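Local structure of glycoside hydrolase, family 11\:clostridium cellulosome enzyme, dockerin type i\:polysaccharide (Clostridium thermocellum, 2C71) at residues 62-67 / 100-105; 10-15 / 151-156; 28-33 / 167-172; 6-11 / 183-188; 34-39 / 57-62. The protein catalyses the metal-dependent removal of acetyl groups from acetylated xylan, as a family 4 carbohydrate esterase involved in plant cell-wall degradation. All coordinates share one frame; numbering follows the deposited sequence. Where two conformers were deposited one is given.

Contact 1: 62-67 / 100-105. With MG (magnesium ion), chain B.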
# COMPACT_ATOMS: atom_id res chain seq x y z
N GLY A 62 -5.38 1.23 -3.12
CA GLY A 62 -4.69 1.87 -4.21
C GLY A 62 -4.27 0.87 -5.28
O GLY A 62 -4.56 -0.31 -5.22
N ASN A 63 -3.59 1.41 -6.31
CA ASN A 63 -3.30 0.66 -7.53
C ASN A 63 -1.82 0.28 -7.57
O ASN A 63 -0.96 1.18 -7.49
CB ASN A 63 -3.69 1.57 -8.71
CG ASN A 63 -3.68 0.93 -10.06
OD1 ASN A 63 -2.76 0.20 -10.43
ND2 ASN A 63 -4.70 1.24 -10.87
N HIS A 64 -1.50 -1.03 -7.69
CA HIS A 64 -0.11 -1.48 -7.84
C HIS A 64 0.05 -2.14 -9.23
O HIS A 64 0.90 -3.04 -9.40
CB HIS A 64 0.22 -2.48 -6.71
CG HIS A 64 1.68 -2.77 -6.49
ND1 HIS A 64 2.68 -1.83 -6.64
CD2 HIS A 64 2.30 -3.90 -6.04
CE1 HIS A 64 3.86 -2.38 -6.34
NE2 HIS A 64 3.64 -3.64 -5.96
N SER A 65 -0.76 -1.69 -10.20
CA SER A 65 -0.71 -2.19 -11.59
C SER A 65 -1.41 -3.53 -11.78
O SER A 65 -1.79 -4.18 -10.79
CB SER A 65 0.72 -2.26 -12.15
OG SER A 65 1.29 -3.57 -12.06
N TRP A 66 -1.55 -3.93 -13.05
CA TRP A 66 -2.21 -5.19 -13.36
C TRP A 66 -1.39 -6.41 -12.93
O TRP A 66 -1.97 -7.48 -12.66
CB TRP A 66 -2.54 -5.27 -14.86
CG TRP A 66 -3.32 -6.48 -15.24
CD1 TRP A 66 -2.85 -7.58 -15.89
CD2 TRP A 66 -4.70 -6.71 -14.98
NE1 TRP A 66 -3.87 -8.50 -16.05
CE2 TRP A 66 -5.01 -7.99 -15.49
CE3 TRP A 66 -5.70 -5.97 -14.36
CZ2 TRP A 66 -6.31 -8.54 -15.37
CZ3 TRP A 66 -6.97 -6.52 -14.24
CH2 TRP A 66 -7.26 -7.78 -14.75
N SER A 67 -0.06 -6.27 -12.93
CA SER A 67 0.80 -7.43 -12.72
C SER A 67 2.03 -7.02 -11.91
O SER A 67 1.98 -6.08 -11.09
CB SER A 67 1.12 -8.10 -14.05
OG SER A 67 1.75 -9.38 -13.88
N PHE A 100 -4.29 6.70 -5.53
CA PHE A 100 -2.85 6.49 -5.36
C PHE A 100 -2.36 5.29 -6.17
O PHE A 100 -3.10 4.31 -6.33
CB PHE A 100 -2.54 6.27 -3.88
CG PHE A 100 -2.85 7.47 -3.01
CD1 PHE A 100 -1.96 8.50 -2.92
CD2 PHE A 100 -4.02 7.56 -2.32
CE1 PHE A 100 -2.25 9.63 -2.15
CE2 PHE A 100 -4.32 8.67 -1.54
CZ PHE A 100 -3.45 9.71 -1.46
N PHE A 101 -1.14 5.43 -6.64
CA PHE A 101 -0.43 4.40 -7.43
C PHE A 101 0.92 4.15 -6.79
O PHE A 101 1.64 5.10 -6.47
CB PHE A 101 -0.22 4.94 -8.86
CG PHE A 101 0.66 4.08 -9.75
CD1 PHE A 101 0.32 2.77 -10.04
CD2 PHE A 101 1.79 4.61 -10.32
CE1 PHE A 101 1.14 2.00 -10.90
CE2 PHE A 101 2.58 3.85 -11.19
CZ PHE A 101 2.23 2.57 -11.48
N ARG A 102 1.31 2.89 -6.66
CA ARG A 102 2.64 2.52 -6.26
C ARG A 102 3.30 1.81 -7.42
O ARG A 102 2.86 0.70 -7.81
CB ARG A 102 2.70 1.58 -5.07
CG ARG A 102 4.15 1.22 -4.75
CD ARG A 102 4.35 0.78 -3.37
NE ARG A 102 4.13 1.83 -2.39
CZ ARG A 102 3.54 1.68 -1.20
NH1 ARG A 102 3.04 0.52 -0.81
NH2 ARG A 102 3.41 2.73 -0.40
N PRO A 103 4.33 2.40 -8.04
CA PRO A 103 4.96 1.75 -9.20
C PRO A 103 5.53 0.40 -8.80
O PRO A 103 6.22 0.27 -7.77
CB PRO A 103 6.08 2.72 -9.62
CG PRO A 103 5.76 3.96 -8.99
CD PRO A 103 4.91 3.71 -7.75
N PRO A 104 5.33 -0.61 -9.66
CA PRO A 104 6.05 -1.90 -9.47
C PRO A 104 7.53 -1.64 -9.35
O PRO A 104 8.14 -0.92 -10.16
CB PRO A 104 5.68 -2.68 -10.73
CG PRO A 104 4.30 -2.16 -11.05
CD PRO A 104 4.40 -0.67 -10.78
N ASN A 105 8.15 -2.26 -8.35
CA ASN A 105 9.57 -2.13 -8.07
C ASN A 105 10.02 -0.71 -7.75
O ASN A 105 11.22 -0.45 -7.71
CB ASN A 105 10.43 -2.65 -9.22
CG ASN A 105 10.14 -4.08 -9.61
OD1 ASN A 105 10.34 -4.48 -10.77
ND2 ASN A 105 9.65 -4.86 -8.70
MG MG B . 5.19 -5.18 -5.56
O HOH W 1 6.78 -3.87 -6.29
O HOH W 2 5.79 -4.40 -3.78
O HOH W 3 4.98 -5.84 -7.48
O HOH W 4 6.54 -6.73 -5.28

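Contact 2: 10-15 / 151-156. With MG (magnesium ion), chain B.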
# COMPACT_ATOMS: atom_id res chain seq x y z
N THR A 10 1.10 0.72 4.75
CA THR A 10 0.64 0.34 3.43
C THR A 10 1.19 -1.05 3.06
O THR A 10 2.26 -1.45 3.54
CB THR A 10 1.02 1.37 2.35
OG1 THR A 10 2.39 1.28 2.03
CG2 THR A 10 0.65 2.81 2.76
N PHE A 11 0.42 -1.78 2.25
CA PHE A 11 0.71 -3.18 1.96
C PHE A 11 0.57 -3.44 0.47
O PHE A 11 -0.48 -3.22 -0.10
CB PHE A 11 -0.27 -4.08 2.69
CG PHE A 11 -0.16 -3.99 4.18
CD1 PHE A 11 0.81 -4.73 4.86
CD2 PHE A 11 -1.01 -3.17 4.93
CE1 PHE A 11 0.96 -4.61 6.24
CE2 PHE A 11 -0.86 -3.06 6.30
CZ PHE A 11 0.12 -3.77 6.93
N ASP A 12 1.64 -3.95 -0.14
CA ASP A 12 1.62 -4.27 -1.57
C ASP A 12 1.27 -5.73 -1.83
O ASP A 12 1.43 -6.59 -0.96
CB ASP A 12 2.97 -3.94 -2.21
CG ASP A 12 3.17 -2.45 -2.42
OD1 ASP A 12 2.20 -1.69 -2.24
OD2 ASP A 12 4.30 -2.05 -2.77
N ASP A 13 0.96 -6.03 -3.09
CA ASP A 13 1.13 -7.30 -3.83
C ASP A 13 -0.05 -8.26 -3.74
O ASP A 13 -0.03 -9.32 -4.40
CB ASP A 13 2.42 -8.08 -3.50
CG ASP A 13 3.69 -7.50 -4.14
OD1 ASP A 13 3.68 -6.38 -4.71
OD2 ASP A 13 4.73 -8.22 -4.06
N GLY A 14 -1.07 -7.91 -2.95
CA GLY A 14 -2.27 -8.71 -2.84
C GLY A 14 -3.38 -8.26 -3.78
O GLY A 14 -3.14 -7.49 -4.71
N PRO A 15 -4.61 -8.78 -3.58
CA PRO A 15 -5.04 -9.56 -2.43
C PRO A 15 -4.77 -11.04 -2.55
O PRO A 15 -4.80 -11.60 -3.65
CB PRO A 15 -6.58 -9.33 -2.47
CG PRO A 15 -6.87 -9.19 -3.94
CD PRO A 15 -5.74 -8.36 -4.45
N ILE A 151 5.29 7.22 5.05
CA ILE A 151 4.54 6.15 4.41
C ILE A 151 5.37 4.88 4.57
O ILE A 151 6.53 4.87 4.16
CB ILE A 151 4.26 6.47 2.96
CG1 ILE A 151 3.40 7.74 2.81
CG2 ILE A 151 3.64 5.27 2.24
CD1 ILE A 151 3.28 8.26 1.35
N ILE A 152 4.83 3.85 5.21
CA ILE A 152 5.54 2.59 5.47
C ILE A 152 5.13 1.60 4.39
O ILE A 152 3.93 1.32 4.22
CB ILE A 152 5.12 2.02 6.83
CG1 ILE A 152 5.38 3.00 7.99
CG2 ILE A 152 5.85 0.69 7.07
CD1 ILE A 152 4.67 2.63 9.25
N LEU A 153 6.09 1.08 3.64
CA LEU A 153 5.89 0.12 2.55
C LEU A 153 6.19 -1.29 3.10
O LEU A 153 7.36 -1.64 3.34
CB LEU A 153 6.74 0.46 1.37
CG LEU A 153 6.49 -0.34 0.07
CD1 LEU A 153 7.28 0.31 -1.06
CD2 LEU A 153 6.79 -1.82 0.15
N LEU A 154 5.14 -2.09 3.32
CA LEU A 154 5.21 -3.50 3.63
C LEU A 154 4.49 -4.29 2.53
O LEU A 154 3.88 -3.72 1.64
CB LEU A 154 4.60 -3.78 5.03
CG LEU A 154 5.36 -3.17 6.18
CD1 LEU A 154 4.54 -3.32 7.48
CD2 LEU A 154 6.76 -3.85 6.35
N HIS A 155 4.58 -5.62 2.63
CA HIS A 155 3.87 -6.50 1.69
C HIS A 155 2.90 -7.35 2.49
O HIS A 155 3.29 -8.02 3.47
CB HIS A 155 4.86 -7.45 1.00
CG HIS A 155 5.83 -6.73 0.11
ND1 HIS A 155 6.91 -6.02 0.58
CD2 HIS A 155 5.83 -6.56 -1.24
CE1 HIS A 155 7.53 -5.44 -0.44
NE2 HIS A 155 6.89 -5.75 -1.55
N ASP A 156 1.63 -7.41 2.06
CA ASP A 156 0.74 -8.42 2.65
C ASP A 156 1.00 -9.77 2.05
O ASP A 156 0.75 -10.79 2.70
CB ASP A 156 -0.73 -8.06 2.68
CG ASP A 156 -1.29 -7.62 1.35
OD1 ASP A 156 -0.63 -6.85 0.63
OD2 ASP A 156 -2.49 -8.00 1.11
MG MG B . 5.19 -5.18 -5.56
O HOH W 5 -1.82 -5.57 -1.44
O HOH W 2 5.79 -4.40 -3.78
O HOH W 4 6.54 -6.73 -5.28
O HOH W 3 4.98 -5.84 -7.48
O HOH W 1 6.78 -3.87 -6.29

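Contact 3: 28-33 / 167-172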
# COMPACT_ATOMS: atom_id res chain seq x y z
N ASP A 28 -7.60 -5.49 12.63
CA ASP A 28 -8.82 -5.53 13.44
C ASP A 28 -8.46 -5.58 14.92
O ASP A 28 -9.10 -4.91 15.75
CB ASP A 28 -9.69 -6.77 13.10
CG ASP A 28 -10.44 -6.70 11.77
OD1 ASP A 28 -10.64 -5.59 11.24
OD2 ASP A 28 -10.87 -7.81 11.32
N LYS A 29 -7.49 -6.42 15.30
CA LYS A 29 -7.10 -6.56 16.69
C LYS A 29 -6.72 -5.24 17.31
O LYS A 29 -7.06 -4.95 18.46
CB LYS A 29 -5.93 -7.56 16.80
CG LYS A 29 -5.36 -7.84 18.15
CD LYS A 29 -4.02 -8.76 17.92
CE LYS A 29 -3.35 -9.17 19.16
NZ LYS A 29 -2.23 -10.09 18.82
N TYR A 30 -6.01 -4.42 16.55
CA TYR A 30 -5.51 -3.12 17.03
C TYR A 30 -6.37 -1.93 16.63
O TYR A 30 -6.07 -0.80 16.97
CB TYR A 30 -4.06 -2.90 16.55
CG TYR A 30 -3.13 -3.91 17.11
CD1 TYR A 30 -2.86 -3.88 18.45
CD2 TYR A 30 -2.50 -4.88 16.32
CE1 TYR A 30 -2.03 -4.84 19.02
CE2 TYR A 30 -1.66 -5.83 16.88
CZ TYR A 30 -1.42 -5.81 18.24
OH TYR A 30 -0.61 -6.74 18.87
N ASN A 31 -7.45 -2.20 15.90
CA ASN A 31 -8.34 -1.15 15.42
C ASN A 31 -7.60 -0.13 14.56
O ASN A 31 -7.78 1.08 14.74
CB ASN A 31 -9.04 -0.46 16.59
CG ASN A 31 -10.15 0.46 16.14
OD1 ASN A 31 -10.45 1.46 16.79
ND2 ASN A 31 -10.78 0.12 15.02
N VAL A 32 -6.78 -0.61 13.64
CA VAL A 32 -5.91 0.26 12.85
C VAL A 32 -6.32 0.26 11.39
O VAL A 32 -6.62 -0.79 10.81
CB VAL A 32 -4.43 -0.16 12.96
CG1 VAL A 32 -3.63 0.41 11.80
CG2 VAL A 32 -3.85 0.29 14.29
N LYS A 33 -6.34 1.45 10.78
CA LYS A 33 -6.61 1.58 9.34
C LYS A 33 -5.34 1.59 8.56
O LYS A 33 -4.35 2.15 9.01
CB LYS A 33 -7.40 2.89 9.07
CG LYS A 33 -8.81 2.88 9.77
CD LYS A 33 -9.60 4.12 9.52
CE LYS A 33 -10.95 4.10 10.36
NZ LYS A 33 -10.80 3.87 11.87
N ALA A 167 5.05 -9.07 12.61
CA ALA A 167 5.77 -7.81 12.82
C ALA A 167 4.83 -6.73 13.32
O ALA A 167 5.24 -5.85 14.09
CB ALA A 167 6.47 -7.39 11.56
N LEU A 168 3.57 -6.74 12.86
CA LEU A 168 2.61 -5.71 13.27
C LEU A 168 2.31 -5.76 14.78
O LEU A 168 1.95 -4.74 15.34
CB LEU A 168 1.31 -5.84 12.47
CG LEU A 168 1.46 -5.67 10.96
CD1 LEU A 168 0.11 -5.92 10.27
CD2 LEU A 168 1.96 -4.30 10.60
N ASP A 169 2.47 -6.93 15.39
CA ASP A 169 2.32 -7.04 16.87
C ASP A 169 3.33 -6.25 17.64
O ASP A 169 3.10 -6.01 18.84
CB ASP A 169 2.34 -8.49 17.34
CG ASP A 169 1.10 -9.26 16.96
OD1 ASP A 169 -0.04 -8.74 17.16
OD2 ASP A 169 1.26 -10.40 16.48
N ILE A 170 4.47 -5.89 17.03
CA ILE A 170 5.46 -5.00 17.60
C ILE A 170 5.27 -3.59 17.08
O ILE A 170 5.25 -2.62 17.85
CB ILE A 170 6.88 -5.50 17.34
CG1 ILE A 170 7.09 -6.87 17.96
CG2 ILE A 170 7.91 -4.50 17.83
CD1 ILE A 170 8.33 -7.59 17.45
N ILE A 171 5.16 -3.43 15.75
CA ILE A 171 5.06 -2.09 15.15
C ILE A 171 3.92 -1.28 15.73
O ILE A 171 4.12 -0.10 16.07
CB ILE A 171 4.91 -2.22 13.62
CG1 ILE A 171 6.19 -2.81 12.98
CG2 ILE A 171 4.58 -0.88 13.01
CD1 ILE A 171 5.98 -3.32 11.57
N ILE A 172 2.72 -1.85 15.73
CA ILE A 172 1.54 -1.04 16.09
C ILE A 172 1.62 -0.58 17.57
O ILE A 172 1.53 0.62 17.84
CB ILE A 172 0.24 -1.72 15.65
CG1 ILE A 172 0.16 -1.72 14.12
CG2 ILE A 172 -0.95 -0.97 16.30
CD1 ILE A 172 -0.93 -2.62 13.56

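Contact 4: 6-11 / 183-188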
# COMPACT_ATOMS: atom_id res chain seq x y z
N LEU A 6 1.70 11.33 12.59
CA LEU A 6 0.90 10.43 11.73
C LEU A 6 1.79 9.54 10.91
O LEU A 6 2.82 9.97 10.43
CB LEU A 6 0.03 11.22 10.79
CG LEU A 6 -0.95 12.21 11.42
CD1 LEU A 6 -1.76 12.95 10.37
CD2 LEU A 6 -1.85 11.54 12.45
N VAL A 7 1.43 8.27 10.74
CA VAL A 7 2.07 7.39 9.72
C VAL A 7 0.98 6.68 8.96
O VAL A 7 -0.13 6.48 9.45
CB VAL A 7 3.04 6.35 10.33
CG1 VAL A 7 4.41 7.02 10.73
CG2 VAL A 7 2.36 5.62 11.53
N ALA A 8 1.38 6.21 7.78
CA ALA A 8 0.50 5.42 6.93
C ALA A 8 1.13 4.04 6.70
O ALA A 8 2.12 3.92 6.00
CB ALA A 8 0.27 6.12 5.64
N LEU A 9 0.46 3.04 7.20
CA LEU A 9 0.87 1.69 7.04
C LEU A 9 0.27 1.20 5.69
O LEU A 9 -0.96 1.30 5.51
CB LEU A 9 0.36 0.97 8.28
CG LEU A 9 0.69 -0.50 8.39
CD1 LEU A 9 2.18 -0.74 8.53
CD2 LEU A 9 -0.10 -1.09 9.58
N THR A 10 1.10 0.72 4.75
CA THR A 10 0.64 0.34 3.43
C THR A 10 1.19 -1.05 3.06
O THR A 10 2.26 -1.45 3.54
CB THR A 10 1.02 1.37 2.35
OG1 THR A 10 2.39 1.28 2.03
CG2 THR A 10 0.65 2.81 2.76
N PHE A 11 0.42 -1.78 2.25
CA PHE A 11 0.71 -3.18 1.96
C PHE A 11 0.57 -3.44 0.47
O PHE A 11 -0.48 -3.22 -0.10
CB PHE A 11 -0.27 -4.08 2.69
CG PHE A 11 -0.16 -3.99 4.18
CD1 PHE A 11 0.81 -4.73 4.86
CD2 PHE A 11 -1.01 -3.17 4.93
CE1 PHE A 11 0.96 -4.61 6.24
CE2 PHE A 11 -0.86 -3.06 6.30
CZ PHE A 11 0.12 -3.77 6.93
N VAL A 183 -3.06 6.16 9.87
CA VAL A 183 -4.04 6.71 8.97
C VAL A 183 -3.91 6.08 7.59
O VAL A 183 -2.85 5.54 7.22
CB VAL A 183 -3.89 8.24 8.89
CG1 VAL A 183 -4.29 8.87 10.29
CG2 VAL A 183 -2.52 8.68 8.46
N THR A 184 -4.99 6.17 6.80
CA THR A 184 -4.93 5.81 5.38
C THR A 184 -4.13 6.87 4.63
O THR A 184 -3.88 7.95 5.15
CB THR A 184 -6.31 5.68 4.75
OG1 THR A 184 -6.90 6.97 4.72
CG2 THR A 184 -7.21 4.66 5.47
N LEU A 185 -3.76 6.59 3.36
CA LEU A 185 -3.07 7.62 2.56
C LEU A 185 -3.94 8.85 2.39
O LEU A 185 -3.44 9.98 2.53
CB LEU A 185 -2.64 7.06 1.20
CG LEU A 185 -1.49 6.05 1.26
CD1 LEU A 185 -1.22 5.48 -0.16
CD2 LEU A 185 -0.24 6.66 1.79
N THR A 186 -5.21 8.68 2.08
CA THR A 186 -6.08 9.83 1.90
C THR A 186 -6.12 10.64 3.18
O THR A 186 -6.07 11.89 3.14
CB THR A 186 -7.50 9.42 1.42
OG1 THR A 186 -7.43 9.06 0.03
CG2 THR A 186 -8.54 10.51 1.58
N GLU A 187 -6.26 9.98 4.32
CA GLU A 187 -6.31 10.67 5.58
C GLU A 187 -5.01 11.40 5.88
O GLU A 187 -5.00 12.52 6.41
CB GLU A 187 -6.64 9.69 6.69
CG GLU A 187 -8.06 9.19 6.73
CD GLU A 187 -8.29 7.93 7.58
OE1 GLU A 187 -7.32 7.31 8.18
OE2 GLU A 187 -9.51 7.48 7.64
N LEU A 188 -3.86 10.77 5.57
CA LEU A 188 -2.57 11.40 5.81
C LEU A 188 -2.48 12.74 5.07
O LEU A 188 -2.11 13.76 5.65
CB LEU A 188 -1.45 10.46 5.36
CG LEU A 188 -0.05 11.00 5.54
CD1 LEU A 188 0.23 11.37 7.00
CD2 LEU A 188 1.03 9.99 5.02
O HOH W 6 -2.24 3.80 5.11
O HOH W 7 -1.93 3.31 8.67

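Contact 5: 34-39 / 57-62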
# COMPACT_ATOMS: atom_id res chain seq x y z
N ALA A 34 -5.39 1.06 7.34
CA ALA A 34 -4.21 0.95 6.46
C ALA A 34 -4.66 1.11 5.02
O ALA A 34 -5.83 1.29 4.72
CB ALA A 34 -3.48 -0.35 6.70
N THR A 35 -3.68 1.02 4.12
CA THR A 35 -3.91 1.13 2.68
C THR A 35 -3.30 -0.09 1.99
O THR A 35 -2.15 -0.44 2.29
CB THR A 35 -3.32 2.41 2.10
OG1 THR A 35 -3.79 3.54 2.86
CG2 THR A 35 -3.68 2.62 0.64
N PHE A 36 -4.04 -0.70 1.09
CA PHE A 36 -3.61 -1.89 0.32
C PHE A 36 -3.43 -1.48 -1.13
O PHE A 36 -4.39 -1.01 -1.75
CB PHE A 36 -4.62 -3.02 0.45
CG PHE A 36 -4.71 -3.57 1.84
CD1 PHE A 36 -5.49 -2.97 2.82
CD2 PHE A 36 -3.93 -4.68 2.20
CE1 PHE A 36 -5.47 -3.46 4.11
CE2 PHE A 36 -3.94 -5.16 3.49
CZ PHE A 36 -4.73 -4.54 4.44
N MET A 37 -2.24 -1.66 -1.66
CA MET A 37 -1.90 -1.36 -3.07
C MET A 37 -1.99 -2.70 -3.80
O MET A 37 -1.13 -3.57 -3.63
CB MET A 37 -0.52 -0.71 -3.19
CG MET A 37 -0.32 0.48 -2.29
SD MET A 37 -1.48 1.85 -2.42
CE MET A 37 -0.88 2.59 -3.96
N VAL A 38 -3.09 -2.87 -4.52
CA VAL A 38 -3.46 -4.20 -5.05
C VAL A 38 -3.09 -4.36 -6.51
O VAL A 38 -2.95 -3.40 -7.29
CB VAL A 38 -4.96 -4.49 -4.84
CG1 VAL A 38 -5.31 -4.46 -3.35
CG2 VAL A 38 -5.85 -3.59 -5.64
N VAL A 39 -2.90 -5.60 -6.88
CA VAL A 39 -2.47 -6.02 -8.22
C VAL A 39 -3.70 -6.56 -8.95
O VAL A 39 -4.38 -7.49 -8.50
CB VAL A 39 -1.34 -7.06 -8.11
CG1 VAL A 39 -0.96 -7.61 -9.49
CG2 VAL A 39 -0.15 -6.43 -7.43
N SER A 57 -13.91 -2.05 6.54
CA SER A 57 -13.12 -1.93 7.75
C SER A 57 -12.37 -0.61 7.85
O SER A 57 -11.54 -0.43 8.73
CB SER A 57 -12.18 -3.12 7.89
OG SER A 57 -12.82 -4.34 7.79
N GLY A 58 -12.64 0.31 6.91
CA GLY A 58 -12.04 1.64 6.92
C GLY A 58 -10.70 1.76 6.22
O GLY A 58 -10.05 2.80 6.31
N HIS A 59 -10.25 0.70 5.57
CA HIS A 59 -9.00 0.74 4.84
C HIS A 59 -9.21 1.38 3.49
O HIS A 59 -10.35 1.48 2.99
CB HIS A 59 -8.42 -0.67 4.68
CG HIS A 59 -8.29 -1.40 5.98
ND1 HIS A 59 -7.54 -0.89 7.00
CD2 HIS A 59 -8.82 -2.57 6.37
CE1 HIS A 59 -7.64 -1.75 7.99
NE2 HIS A 59 -8.41 -2.77 7.65
N GLU A 60 -8.14 1.78 2.85
CA GLU A 60 -8.12 2.35 1.51
C GLU A 60 -7.47 1.35 0.55
O GLU A 60 -6.58 0.59 0.94
CB GLU A 60 -7.39 3.67 1.54
CG GLU A 60 -7.27 4.37 0.21
CD GLU A 60 -6.77 5.78 0.27
OE1 GLU A 60 -6.27 6.20 1.33
OE2 GLU A 60 -6.88 6.48 -0.76
N ILE A 61 -7.88 1.40 -0.72
CA ILE A 61 -7.28 0.58 -1.77
C ILE A 61 -6.64 1.51 -2.81
O ILE A 61 -7.30 2.44 -3.32
CB ILE A 61 -8.35 -0.33 -2.44
CG1 ILE A 61 -8.99 -1.25 -1.38
CG2 ILE A 61 -7.71 -1.12 -3.57
CD1 ILE A 61 -10.13 -2.09 -1.95
N GLY A 62 -5.38 1.23 -3.12
CA GLY A 62 -4.69 1.87 -4.21
C GLY A 62 -4.27 0.87 -5.28
O GLY A 62 -4.56 -0.31 -5.22

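Contact 1: 62-67 / 100-105
Part of the magnesium site of this NodB-type deacetylase fold is built here, where His64, a ligand of the metal, meets Arg102 just past the ends of two bridged strands. NE2 of His64 binds the magnesium ion at 2.2 Å, and ND1 on the other side of the ring donates to the backbone O of Arg102 at 2.8 Å. That oxygen lies near the ring plane, while the donor stands 41° above the carbonyl plane. The bond fixes the rotation of the imidazole and leaves NE2, across the ring, directed at the metal; CG anti to the backbone N (chi1 -165°) carries the ring there. Behind it, Asn63 N donates to Phe100 O at 2.9 Å and Arg102 N to Asn63 O at 3.0 Å. Asn63 OD1 takes Ser65 N at 2.8 Å, an Asx turn that suits an asparagine at a strand end. Asp13 supplies the other protein ligand; Met37 of strand 35-38 packs on His64, and helix 76-94 flanks Asn63 and Ser65.

Contact 2: 10-15 / 151-156
Strands 10-12 and 151-155 run parallel with their axes 39° apart, bridged at Thr10 with Leu153, Phe11 with Leu154 and Asp12 with His155. Ile152 O is gripped twice by Thr10, by its N at 2.9 Å and by its hydroxyl OG1 at 2.7 Å; OG1 sits between the backbone N and the carbonyl carbon (chi1 75°), which turns it back to the acceptor the main chain uses. On one face of the sheet Phe11 and Leu154 project alongside each other, with ring atom CD1 3.9 Å from Leu154 CB; both are apolar, as suits this buried face, where Phe36 meets the Phe11 ring. The opposite face carries Thr10, Asp12, Leu153 and His155, and leads to the metal centre at the C-terminal ends of the strands, where beta/alpha-barrel active sites lie, consistent with the distorted barrel of NodB-type deacetylases. Asp13 OD1 binds magnesium at 2.1 Å. Its OD2 approaches the His155 ring at the edge, 3.5 Å from CD2, the carboxylate and ring planes 72° apart. Water 2 on the metal joins Asp12 OD2 to His155 NE2; Arg102, in one of its two conformers, pairs with Asp12 OD1, and Asp128 OD1 is hydrogen-bonded to His155 ND1. Water 5 accepts from Gly14 N at 2.9 Å and lies within reach of Phe11 O and Asp156 OD1; Asp156 OD2 bonds to Thr20.

Contact 3: 28-33 / 167-172
Polar bonds converge on one oxygen, Asp169 OD1, at the outer side of this helix-to-helix contact. Tyr30 OH donates to Asp169 OD1 at 2.7 Å, meeting it on the anti side, 17° out of the carboxylate plane. Lys29 NZ forms a salt bridge with the same Asp169 OD1 at 3.1 Å, but comes from above that plane, 43° out of it. Two donors can therefore share the oxygen by using different directions. The lysine chain is fully extended, which carries its ammonium group across to helix 164-177. Asp169 OD2 has a further salt bridge to Lys26.

Apolar contacts lie inward. Ile172 sits over one face of the Tyr30 ring, its CB displaced from the ring centre, while CG of Lys29 backs the other face. Ile172 CG2 touches Tyr30 CB at 3.7 Å and also Val32 CG2 at 3.7 Å, the valine and isoleucine meeting tip to tip. Asn31, at positive phi, ends helix 17-30 in a Schellman motif, after which the chain turns and Val32 meets Ile172 and Phe182. Helix 17-30 follows strand 6-12 and helix 164-177 follows strand 151-155, so the contact joins helices packed outside two neighbouring strands. Tyrosine suits the boundary, its ring packing on aliphatic carbon and its hydroxyl reaching the charged outer side. Two lysines around Asp169 would probably favour its ionised form, with its charge shared among Lys26, Lys29 and the phenol.

Contact 4: 6-11 / 183-188
Leu185 and Leu188, from the first turn of helix 185-192, lean over one side of strand 6-12 and share the methyl of Ala8 between them. Ala8 CB lies 3.9 Å from Leu185 CD2 and 4.0 Å from Leu188 CD2, and its small size lets both leucines settle close to the strand. Further along, Leu185 crosses the side chain of Thr10 at about a right angle, its CD2 4.1 Å from Thr10 CG2. At the other end Leu188 CD1 meets Leu6 CB at 3.8 Å; CG anti to the backbone N (chi1 179°) sets CD1 against Leu6 and CD2 against Ala8. The backbone joins once, by Val183 N to Val7 O at 3.0 Å, and two waters then link Val183 O to Leu9. Thr184 is the N-cap, forming a capping box with Glu187: Glu187 N bonds to Thr184 OG1 at 3.1 Å, and Thr184 N to Glu187 OE1 at 2.9 Å. Hydrophobic contact thus fastens the helix to the sheet, while capping side chains and waters satisfy polar groups where strand pairing gives way to helix.

Contact 5: 34-39 / 57-62
The imidazole of His59 has the edge of Phe36 over one face, with CE1 of the phenylalanine displaced from the ring centre, and the backbone O of Ser57 against the opposite face. At its own edge, close to the ring plane, Ala34 N donates to His59 ND1 at 2.9 Å. The two rings form a T-shaped pair, centroids 5.6 Å apart and planes at 76°. Histidine suits the place because it can offer an aromatic face and accept a main-chain N-H in the loop before the strands pair. From there strands 35-38 and 60-62 run parallel, 27° apart, with Glu60 N bonded to Ala34 O at 3.0 Å, Phe36 N to Glu60 O at 2.9 Å and Gly62 N to Phe36 O at 2.8 Å. Met37 bends at chi2 and chi3 so that SD lies over Gly62, 3.7 Å from its CA; a glycine leaves room for the sulphur. Val38 CG2 packs on Ile61 CG2 at 3.7 Å. Thr35 and Glu60 run alongside, their polar ends turned to Leu185 N and Thr186 at the start of helix 185-192. The strands belong to a beta-alpha-beta unit whose connecting helix, 45-56, covers Phe36, Val38 and Ile61 through Ile51 and Met54, while helix 17-30 packs on His59 and strand 6-12 borders strand 35-38.

From the N terminus, strand 6-12 opens both contact 4, which closes the longest loop at helix 185-192, and contact 2, which closes at strand 151-155. Helix 17-30 then opens contact 3, whose partner in helix 164-177 follows strand 151-155, and contacts 2 and 3 therefore cross; contact 3 nests inside contact 4. Within all three loops lies contact 5, which closes the short beta-alpha-beta unit of strands 35-38 and 60-63. Contact 1 follows in series, sharing Gly62 with contact 5, and nests in the same three loops. Contacts 1 and 2 meet at the magnesium ion, whereas contact 3 ties outer helices together about 24 Å, centre to centre, from contact 1.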